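Local coordinates for AAEL008620-PA odorant-binding protein (Aedes aegypti, PDB 5V13) that binds juvenile hormone III in the mosquito hemolymph, as a secreted member of the odorant-binding protein family, at residues B[111-116]-B[130-135]; B[88-93]-B[141-146]. All blocks are in the same frame, centred on the assembly; numbering follows the deposited sequence.

Contact 1: B[111-116]-B[130-135]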
# COMPACT_ATOMS: atom_id res chain seq x y z
N PRO B 111 11.27 21.36 29.23
CA PRO B 111 11.60 21.37 30.66
C PRO B 111 11.90 19.99 31.23
O PRO B 111 12.82 19.86 32.05
CB PRO B 111 10.38 22.02 31.32
CG PRO B 111 9.32 22.06 30.30
CD PRO B 111 9.98 22.04 28.96
N MET B 112 11.18 18.95 30.81
CA MET B 112 11.41 17.62 31.38
C MET B 112 12.63 16.91 30.79
O MET B 112 13.22 16.06 31.46
CB MET B 112 10.17 16.75 31.18
CG MET B 112 9.02 17.14 32.09
SD MET B 112 7.57 16.12 31.79
CE MET B 112 6.46 16.78 33.04
N LEU B 113 13.03 17.22 29.56
CA LEU B 113 14.15 16.52 28.93
C LEU B 113 15.44 17.32 28.89
O LEU B 113 16.47 16.77 28.48
CB LEU B 113 13.77 16.08 27.52
CG LEU B 113 12.71 14.98 27.49
CD1 LEU B 113 12.20 14.80 26.07
CD2 LEU B 113 13.27 13.64 28.07
N ALA B 114 15.41 18.59 29.30
CA ALA B 114 16.58 19.45 29.17
C ALA B 114 17.69 19.03 30.12
O ALA B 114 17.45 18.48 31.20
CB ALA B 114 16.22 20.90 29.45
N GLY B 115 18.92 19.31 29.72
CA GLY B 115 20.07 19.11 30.57
C GLY B 115 21.10 18.17 29.98
O GLY B 115 20.75 17.12 29.44
N VAL B 116 22.37 18.54 30.05
CA VAL B 116 23.45 17.68 29.59
C VAL B 116 23.79 16.71 30.71
O VAL B 116 23.94 17.11 31.87
CB VAL B 116 24.67 18.52 29.18
CG1 VAL B 116 25.83 17.63 28.77
CG2 VAL B 116 24.29 19.47 28.04
N ALA B 130 12.71 9.48 32.44
CA ALA B 130 11.64 8.80 33.18
C ALA B 130 10.41 9.69 33.37
O ALA B 130 9.28 9.24 33.13
CB ALA B 130 12.17 8.32 34.54
N THR B 131 10.59 10.95 33.79
CA THR B 131 9.44 11.80 34.09
C THR B 131 8.62 12.08 32.84
O THR B 131 7.38 11.97 32.84
CB THR B 131 9.90 13.12 34.73
OG1 THR B 131 10.51 12.87 36.01
CG2 THR B 131 8.72 14.06 34.94
N PHE B 132 9.29 12.46 31.75
CA PHE B 132 8.60 12.70 30.49
C PHE B 132 7.87 11.45 30.01
O PHE B 132 6.73 11.52 29.53
CB PHE B 132 9.62 13.15 29.44
CG PHE B 132 9.03 13.44 28.08
CD1 PHE B 132 8.35 14.62 27.85
CD2 PHE B 132 9.22 12.55 27.02
CE1 PHE B 132 7.81 14.89 26.59
CE2 PHE B 132 8.69 12.81 25.76
CZ PHE B 132 7.99 13.99 25.54
N TYR B 133 8.52 10.30 30.11
CA TYR B 133 7.91 9.08 29.63
C TYR B 133 6.67 8.72 30.45
O TYR B 133 5.68 8.24 29.89
CB TYR B 133 8.93 7.94 29.65
CG TYR B 133 8.44 6.68 28.98
CD1 TYR B 133 8.30 6.61 27.61
CD2 TYR B 133 8.12 5.55 29.73
CE1 TYR B 133 7.85 5.47 26.99
CE2 TYR B 133 7.66 4.40 29.13
CZ TYR B 133 7.54 4.37 27.76
OH TYR B 133 7.10 3.22 27.14
N ALA B 134 6.72 8.94 31.76
CA ALA B 134 5.57 8.61 32.60
C ALA B 134 4.41 9.56 32.33
O ALA B 134 3.25 9.14 32.30
CB ALA B 134 5.95 8.64 34.09
N THR B 135 4.72 10.83 32.10
CA THR B 135 3.70 11.86 31.94
C THR B 135 3.02 11.79 30.58
O THR B 135 1.85 12.17 30.47
CB THR B 135 4.33 13.24 32.17
OG1 THR B 135 5.00 13.25 33.44
CG2 THR B 135 3.28 14.35 32.15
O HOH W 1 12.02 13.40 31.87
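Leu-113 lays its CD1 methyl over the centre of one face of the Phe-132 ring, 3.9 Å from the ring centroid and 12° off its normal, a CH-pi contact. This contact joins two neighbouring helices of the mainly helical odorant-binding-protein fold, the C-terminal end of helix 99-113 and the last turns of helix 122-135. A branched leucine suits the place: while CD1 sits over the ring, CD2 rests against Phe-132 CB. The ring hangs with CG anti to its backbone N (chi1 -180°) and reaches into the interior, where Phe-87 meets it edge-to-face and Ala-109 and Ile-140 add further packing.

Met-112 works on the outer side of the same pair of helices. Its unbranched chain is extended beyond CG (chi2 178°) and crosses the side chains of Thr-131 and Thr-135 at about a right angle. The sulfur lies near the plane of the Phe-132 ring, at its edge, with Phe-132 CA 3.8 Å from SD and Thr-131 CG2 3.9 Å from it; CE goes on to Thr-135. A slender, flexible thioether can follow such a surface one turn along the helix. A water lies between the backbones, accepting from Phe-132 N, 2.9 Å away, and lying at hydrogen-bonding distance from Met-112 O. Tyr-133, the next residue, faces the hormone pocket. Thr-135 turns its hydroxyl back onto its own helix: OG1 donates to Thr-131 O at 2.8 Å from above the carbonyl plane, while Thr-135 N reaches that oxygen from the opposite face.

Contact 2: B[88-93]-B[141-146]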
# COMPACT_ATOMS: atom_id res chain seq x y z
N VAL B 88 8.78 16.64 19.84
CA VAL B 88 7.72 17.55 19.40
C VAL B 88 7.42 17.34 17.93
O VAL B 88 6.25 17.29 17.51
CB VAL B 88 8.12 19.01 19.68
CG1 VAL B 88 7.18 19.99 18.94
CG2 VAL B 88 8.08 19.29 21.17
N LEU B 89 8.46 17.23 17.10
CA LEU B 89 8.24 17.05 15.68
C LEU B 89 7.56 15.72 15.40
O LEU B 89 6.70 15.62 14.52
CB LEU B 89 9.57 17.18 14.92
CG LEU B 89 9.49 17.44 13.42
CD1 LEU B 89 8.97 18.87 13.09
CD2 LEU B 89 10.83 17.15 12.73
N GLN B 90 7.91 14.67 16.17
CA GLN B 90 7.24 13.39 16.02
C GLN B 90 5.76 13.49 16.37
O GLN B 90 4.91 12.92 15.68
CB GLN B 90 7.90 12.33 16.90
CG GLN B 90 7.43 10.89 16.64
CD GLN B 90 8.10 10.28 15.41
OE1 GLN B 90 9.18 10.71 15.00
NE2 GLN B 90 7.46 9.28 14.80
N ALA B 91 5.44 14.19 17.46
CA ALA B 91 4.04 14.32 17.86
C ALA B 91 3.24 15.12 16.84
O ALA B 91 2.10 14.78 16.53
CB ALA B 91 3.94 14.97 19.24
N GLU B 92 3.84 16.18 16.30
CA GLU B 92 3.13 16.98 15.30
C GLU B 92 2.80 16.17 14.05
O GLU B 92 1.76 16.40 13.42
CB GLU B 92 3.96 18.21 14.94
CG GLU B 92 4.05 19.22 16.08
CD GLU B 92 4.98 20.40 15.79
OE1 GLU B 92 4.90 21.42 16.52
OE2 GLU B 92 5.80 20.31 14.85
N SER B 93 3.66 15.22 13.68
CA SER B 93 3.42 14.43 12.48
C SER B 93 2.45 13.29 12.71
O SER B 93 1.68 12.95 11.80
CB SER B 93 4.75 13.89 11.94
OG SER B 93 4.52 13.02 10.84
N LEU B 141 3.79 6.35 22.88
CA LEU B 141 3.47 5.08 22.24
C LEU B 141 2.83 5.29 20.88
O LEU B 141 3.26 4.72 19.87
CB LEU B 141 2.54 4.28 23.16
CG LEU B 141 2.04 2.86 22.86
CD1 LEU B 141 1.44 2.28 24.14
CD2 LEU B 141 0.98 2.81 21.73
N ARG B 142 1.82 6.15 20.83
CA ARG B 142 1.07 6.29 19.59
C ARG B 142 1.90 6.96 18.50
O ARG B 142 1.87 6.53 17.34
CB ARG B 142 -0.22 7.06 19.86
CG ARG B 142 -1.20 6.97 18.74
CD ARG B 142 -2.62 7.03 19.24
NE ARG B 142 -3.53 6.61 18.19
CZ ARG B 142 -4.84 6.47 18.33
NH1 ARG B 142 -5.42 6.73 19.50
NH2 ARG B 142 -5.56 6.08 17.30
N MET B 143 2.66 8.02 18.84
CA MET B 143 3.35 8.79 17.81
C MET B 143 4.56 8.05 17.25
O MET B 143 5.04 8.41 16.17
CB MET B 143 3.79 10.16 18.35
CG MET B 143 4.92 10.12 19.40
SD MET B 143 4.94 11.70 20.30
CE MET B 143 6.57 11.74 21.08
N PHE B 144 5.08 7.06 17.98
CA PHE B 144 6.14 6.18 17.49
C PHE B 144 5.59 4.83 17.01
O PHE B 144 6.29 3.81 17.10
CB PHE B 144 7.21 5.99 18.57
CG PHE B 144 8.08 7.19 18.79
CD1 PHE B 144 9.01 7.58 17.82
CD2 PHE B 144 7.98 7.94 19.95
CE1 PHE B 144 9.82 8.70 18.00
CE2 PHE B 144 8.79 9.07 20.16
CZ PHE B 144 9.72 9.44 19.17
N HIS B 145 4.35 4.81 16.54
CA HIS B 145 3.79 3.71 15.75
C HIS B 145 3.53 2.46 16.59
O HIS B 145 3.50 1.34 16.06
CB HIS B 145 4.69 3.40 14.56
CG HIS B 145 5.11 4.63 13.83
ND1 HIS B 145 4.19 5.55 13.36
CD2 HIS B 145 6.33 5.15 13.55
CE1 HIS B 145 4.83 6.56 12.79
NE2 HIS B 145 6.13 6.34 12.89
N GLY B 146 3.27 2.65 17.88
CA GLY B 146 2.97 1.53 18.75
C GLY B 146 1.54 1.02 18.69
O GLY B 146 1.28 -0.08 19.19
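A glutamine side chain reaches from one helix to the carbonyl at the end of another: Gln-90 NE2 donates to Met-143 O over 2.9 Å, with an N-H...O angle of 169°. The oxygen lies almost in the plane of the amide. Gln-90 leaves helix 84-94 with CG anti to the backbone N, and a bend at chi2 (79°) sets CD over the rim of the Phe-144 ring, 3.5 Å from CE1, with the amide plane 16° from that of the ring. CG lies over the ring face, offset toward the rim, in a CH-pi contact 3.8 Å from the centroid. Glutamine suits this place because its methylene can pack on an aromatic face while its amide meets polar groups.

Next along helix 84-94, Ala-91 CB meets Met-143 SD at 3.6 Å; alanine's single methyl allows this close approach of the helices, and Leu-105 packs on both residues. Helix 137-143 ends here in a Schellman motif, with His-145 at positive phi as the C-prime residue, Gly-146 N bonded to Leu-141 O and His-145 N to Arg-142 O. Phe-144 also touches the bound juvenile hormone.

The backbone of Arg-24 engages the other polar ends, its N donating to Gln-90 OE1 and its O bonding His-145 NE2. With OE1 accepting and NE2 donating, the bonds favour one orientation of the buried amide over its flipped form, and the bond to Met-143 O probably helps offset the negative end of the helix dipole.

In the fold
After helices 26-38, 44-51 and 59-71 and a short strand pair, the chain enters helix 84-94, which supplies the first half of contact 2, and then helix 99-113, whose end begins contact 1. Contact 1 closes the shorter loop, with 13 residues between its segments, when helix 122-135 comes back against residues 111-113. Helix 137-143 follows directly and returns to helix 84-94, closing contact 2 across 47 residues, so the smaller loop lies wholly within the larger. The two centres are 16 Å apart and the contacts do not touch. Phe-87 and Leu-105 meet side chains of both, joining these four helices beside the pocket of the bound juvenile hormone.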